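Long-range contact in odorant binding protein (AGAP010409-PA) (Anopheles gambiae, PDB 3L4L), which probably binds small odorant molecules as a secreted member of the PBP/GOBP family, here with benzaldehyde bound among its helices: residues K88-I93 / A100-Q105. Residues are numbered along the deposited sequence; the frame is centred on the assembly and turned at random. Where two conformers were deposited one is given.
Sequences KNLETI and AYSAFQ. With HBX (benzaldehyde), chain B.
K88 reaches along the helix surface to S102, and its NZ gives the one hydrogen bond that joins the two segments, to S102 O at 3.0 Å. The ammonium comes in 23° off the carbonyl plane, with a C=O...N angle of 141°. In the last turns of helix 96-105, S102 O also takes a weak bond from Q105 N. Bends at chi2 and chi3 wrap the K88 chain round the serine side chain: CD passes 3.3 Å from S102 OG, and NZ ends 3.4 Å from Q105 CB.

The apolar part lies beside this bond. L90 sets its two methyls against the helix, CD1 on A103 CB at 3.8 Å and CD2 reaching S102 OG at 3.9 Å. I93 comes to the same serine with the end of its longer branch, which a chi2 of 174° stretches so that CD1 meets S102 CB at 3.9 Å.

Within the loop, N89 O takes two bonds from T92, one from its N and one from OG1 at 2.8 Å; both bonds to one carbonyl hold together the 3-10 turn that presents L90.

The contact thus lays the loop that follows helix 75-86 against the side of helix 96-105 from which A100 and F104 point away. K88 also touches C106, whose disulfide to C84, one of three in this PBP/GOBP protein, ties helix 75-86 to the chain just past Q105. L85 of helix 75-86 touches both L90 and A103, and Y52 of strand 52-53 also meets A103. On another side of the same helix, A100 and F104 touch benzaldehyde, and both also pack on helix 36-48.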
ATOM      1  N   LYS A  88     -11.358   5.746  -6.539  1.00 21.76           N
ATOM      2  CA  LYS A  88     -10.391   6.729  -6.047  1.00 14.84           C
ATOM      3  C   LYS A  88      -9.817   7.600  -7.158  1.00 17.39           C
ATOM      4  O   LYS A  88      -9.103   8.562  -6.883  1.00 21.79           O
ATOM      5  CB  LYS A  88      -9.249   6.042  -5.311  1.00 16.38           C
ATOM      6  CG  LYS A  88      -9.719   5.001  -4.350  1.00 19.20           C
ATOM      7  CD  LYS A  88      -8.951   5.060  -3.079  1.00 28.09           C
ATOM      8  CE  LYS A  88      -9.686   5.879  -2.055  1.00 23.38           C
ATOM      9  NZ  LYS A  88      -9.334   5.333  -0.732  1.00 23.87           N
ATOM     10  N   ASN A  89     -10.111   7.253  -8.405  1.00 13.17           N
ATOM     11  CA  ASN A  89      -9.704   8.083  -9.532  1.00 14.85           C
ATOM     12  C   ASN A  89      -8.206   8.395  -9.456  1.00 15.78           C
ATOM     13  O   ASN A  89      -7.776   9.543  -9.599  1.00 15.72           O
ATOM     14  CB  ASN A  89     -10.527   9.368  -9.530  1.00 13.76           C
ATOM     15  CG  ASN A  89     -12.020   9.100  -9.402  1.00 26.46           C
ATOM     16  OD1 ASN A  89     -12.615   8.432 -10.248  1.00 30.53           O
ATOM     17  ND2 ASN A  89     -12.632   9.625  -8.341  1.00 29.71           N
ATOM     18  N   LEU A  90      -7.423   7.351  -9.219  1.00 11.76           N
ATOM     19  CA  LEU A  90      -5.999   7.484  -8.946  1.00 13.93           C
ATOM     20  C   LEU A  90      -5.244   8.220 -10.043  1.00 13.65           C
ATOM     21  O   LEU A  90      -4.294   8.946  -9.765  1.00 17.70           O
ATOM     22  CB  LEU A  90      -5.367   6.102  -8.748  1.00 11.25           C
ATOM     23  CG  LEU A  90      -5.960   5.244  -7.630  1.00 12.35           C
ATOM     24  CD1 LEU A  90      -5.354   3.852  -7.680  1.00 17.50           C
ATOM     25  CD2 LEU A  90      -5.741   5.902  -6.270  1.00 12.74           C
ATOM     26  N   GLU A  91      -5.654   8.014 -11.287  1.00  9.57           N
ATOM     27  CA  GLU A  91      -5.000   8.616 -12.441  0.51 18.97           C
ATOM     28  C   GLU A  91      -5.143  10.135 -12.446  1.00 17.61           C
ATOM     29  O   GLU A  91      -4.503  10.823 -13.235  1.00 23.89           O
ATOM     30  CB  GLU A  91      -5.573   8.035 -13.740  0.51 23.32           C
ATOM     31  CG  GLU A  91      -6.940   8.589 -14.135  0.51 23.82           C
ATOM     32  CD  GLU A  91      -8.109   7.913 -13.423  0.51 29.44           C
ATOM     33  OE1 GLU A  91      -9.265   8.313 -13.680  0.51 27.75           O
ATOM     34  OE2 GLU A  91      -7.882   6.984 -12.615  0.51 20.00           O
ATOM     35  N   THR A  92      -6.006  10.652 -11.574  1.00 16.07           N
ATOM     36  CA  THR A  92      -6.233  12.096 -11.487  1.00 17.74           C
ATOM     37  C   THR A  92      -5.472  12.718 -10.324  1.00 21.89           C
ATOM     38  O   THR A  92      -5.453  13.938 -10.158  1.00 18.32           O
ATOM     39  CB  THR A  92      -7.725  12.440 -11.315  1.00 15.18           C
ATOM     40  OG1 THR A  92      -8.109  12.252  -9.948  1.00 26.85           O
ATOM     41  CG2 THR A  92      -8.583  11.579 -12.218  1.00 24.22           C
ATOM     42  N   ILE A  93      -4.857  11.877  -9.506  1.00 15.32           N
ATOM     43  CA  ILE A  93      -4.053  12.375  -8.398  1.00 14.20           C
ATOM     44  C   ILE A  93      -2.620  12.593  -8.879  1.00 17.08           C
ATOM     45  O   ILE A  93      -1.903  11.638  -9.169  1.00 15.42           O
ATOM     46  CB  ILE A  93      -4.058  11.389  -7.222  1.00 14.52           C
ATOM     47  CG1 ILE A  93      -5.492  11.161  -6.731  1.00 12.71           C
ATOM     48  CG2 ILE A  93      -3.182  11.904  -6.086  1.00 13.61           C
ATOM     49  CD1 ILE A  93      -5.587  10.101  -5.665  1.00 17.15           C
ATOM     50  N   ALA A 100      -0.490   6.808  -4.121  1.00  9.52           N
ATOM     51  CA  ALA A 100      -0.192   5.504  -3.539  1.00  9.96           C
ATOM     52  C   ALA A 100      -0.930   5.336  -2.219  1.00  9.07           C
ATOM     53  O   ALA A 100      -1.517   4.291  -1.948  1.00  8.73           O
ATOM     54  CB  ALA A 100       1.311   5.331  -3.343  1.00  8.26           C
ATOM     55  N   TYR A 101      -0.908   6.375  -1.392  1.00  9.67           N
ATOM     56  CA  TYR A 101      -1.583   6.308  -0.100  1.00 11.00           C
ATOM     57  C   TYR A 101      -3.095   6.148  -0.263  1.00 11.20           C
ATOM     58  O   TYR A 101      -3.740   5.381   0.455  1.00 10.41           O
ATOM     59  CB  TYR A 101      -1.263   7.555   0.715  1.00 11.50           C
ATOM     60  CG  TYR A 101      -1.785   7.530   2.123  1.00 11.28           C
ATOM     61  CD1 TYR A 101      -2.973   8.173   2.452  1.00 16.62           C
ATOM     62  CD2 TYR A 101      -1.082   6.881   3.134  1.00 15.32           C
ATOM     63  CE1 TYR A 101      -3.446   8.170   3.744  1.00 17.00           C
ATOM     64  CE2 TYR A 101      -1.547   6.874   4.431  1.00 17.70           C
ATOM     65  CZ  TYR A 101      -2.734   7.521   4.728  1.00 22.93           C
ATOM     66  OH  TYR A 101      -3.214   7.519   6.019  1.00 21.82           O
ATOM     67  N   SER A 102      -3.659   6.860  -1.229  1.00  9.93           N
ATOM     68  CA  SER A 102      -5.077   6.733  -1.512  1.00  9.51           C
ATOM     69  C   SER A 102      -5.433   5.303  -1.933  1.00 17.85           C
ATOM     70  O   SER A 102      -6.441   4.751  -1.488  1.00 13.09           O
ATOM     71  CB  SER A 102      -5.513   7.755  -2.566  1.00 11.67           C
ATOM     72  OG  SER A 102      -6.883   7.585  -2.885  1.00 23.59           O
ATOM     73  N   ALA A 103      -4.590   4.692  -2.760  1.00 10.30           N
ATOM     74  CA  ALA A 103      -4.827   3.318  -3.209  1.00 10.09           C
ATOM     75  C   ALA A 103      -4.722   2.359  -2.028  1.00 10.44           C
ATOM     76  O   ALA A 103      -5.508   1.421  -1.899  1.00 12.94           O
ATOM     77  CB  ALA A 103      -3.828   2.930  -4.295  1.00 11.21           C
ATOM     78  N   PHE A 104      -3.736   2.606  -1.173  1.00 10.79           N
ATOM     79  CA  PHE A 104      -3.532   1.803   0.021  1.00 12.98           C
ATOM     80  C   PHE A 104      -4.762   1.823   0.926  1.00 12.75           C
ATOM     81  O   PHE A 104      -5.052   0.844   1.605  1.00 13.66           O
ATOM     82  CB  PHE A 104      -2.316   2.300   0.806  1.00  7.85           C
ATOM     83  CG  PHE A 104      -2.153   1.624   2.141  1.00 15.35           C
ATOM     84  CD1 PHE A 104      -2.439   2.301   3.317  1.00 21.44           C
ATOM     85  CD2 PHE A 104      -1.738   0.301   2.217  1.00 20.87           C
ATOM     86  CE1 PHE A 104      -2.310   1.674   4.552  1.00 30.30           C
ATOM     87  CE2 PHE A 104      -1.602  -0.335   3.447  1.00 26.12           C
ATOM     88  CZ  PHE A 104      -1.890   0.352   4.617  1.00 31.55           C
ATOM     89  N   GLN A 105      -5.476   2.941   0.942  1.00  8.89           N
ATOM     90  CA  GLN A 105      -6.643   3.054   1.816  1.00 14.23           C
ATOM     91  C   GLN A 105      -7.700   1.998   1.486  1.00 15.91           C
ATOM     92  O   GLN A 105      -8.489   1.605   2.346  1.00 11.76           O
ATOM     93  CB  GLN A 105      -7.202   4.481   1.813  0.65 16.27           C
ATOM     94  CG  GLN A 105      -6.222   5.499   2.415  0.65 14.06           C
ATOM     95  CD  GLN A 105      -5.832   5.164   3.847  0.65 17.30           C
ATOM     96  OE1 GLN A 105      -4.681   5.345   4.253  0.65 24.14           O
ATOM     97  NE2 GLN A 105      -6.789   4.666   4.618  0.65 14.35           N
TER
HETATM   98  C1' HBX B 200       0.729   1.904  -2.040  1.00 20.88           C
HETATM   99  O1' HBX B 200       1.934   2.064  -1.912  1.00 35.75           O
HETATM  100  C1  HBX B 200       0.159   0.596  -1.671  1.00 15.85           C
HETATM  101  C2  HBX B 200      -1.081   0.200  -2.169  1.00 15.66           C
HETATM  102  C3  HBX B 200      -1.588  -1.045  -1.819  1.00 19.12           C
HETATM  103  C4  HBX B 200      -0.858  -1.878  -0.985  1.00 16.98           C
HETATM  104  C5  HBX B 200       0.380  -1.484  -0.490  1.00 17.60           C
HETATM  105  C6  HBX B 200       0.889  -0.242  -0.835  1.00 17.21           C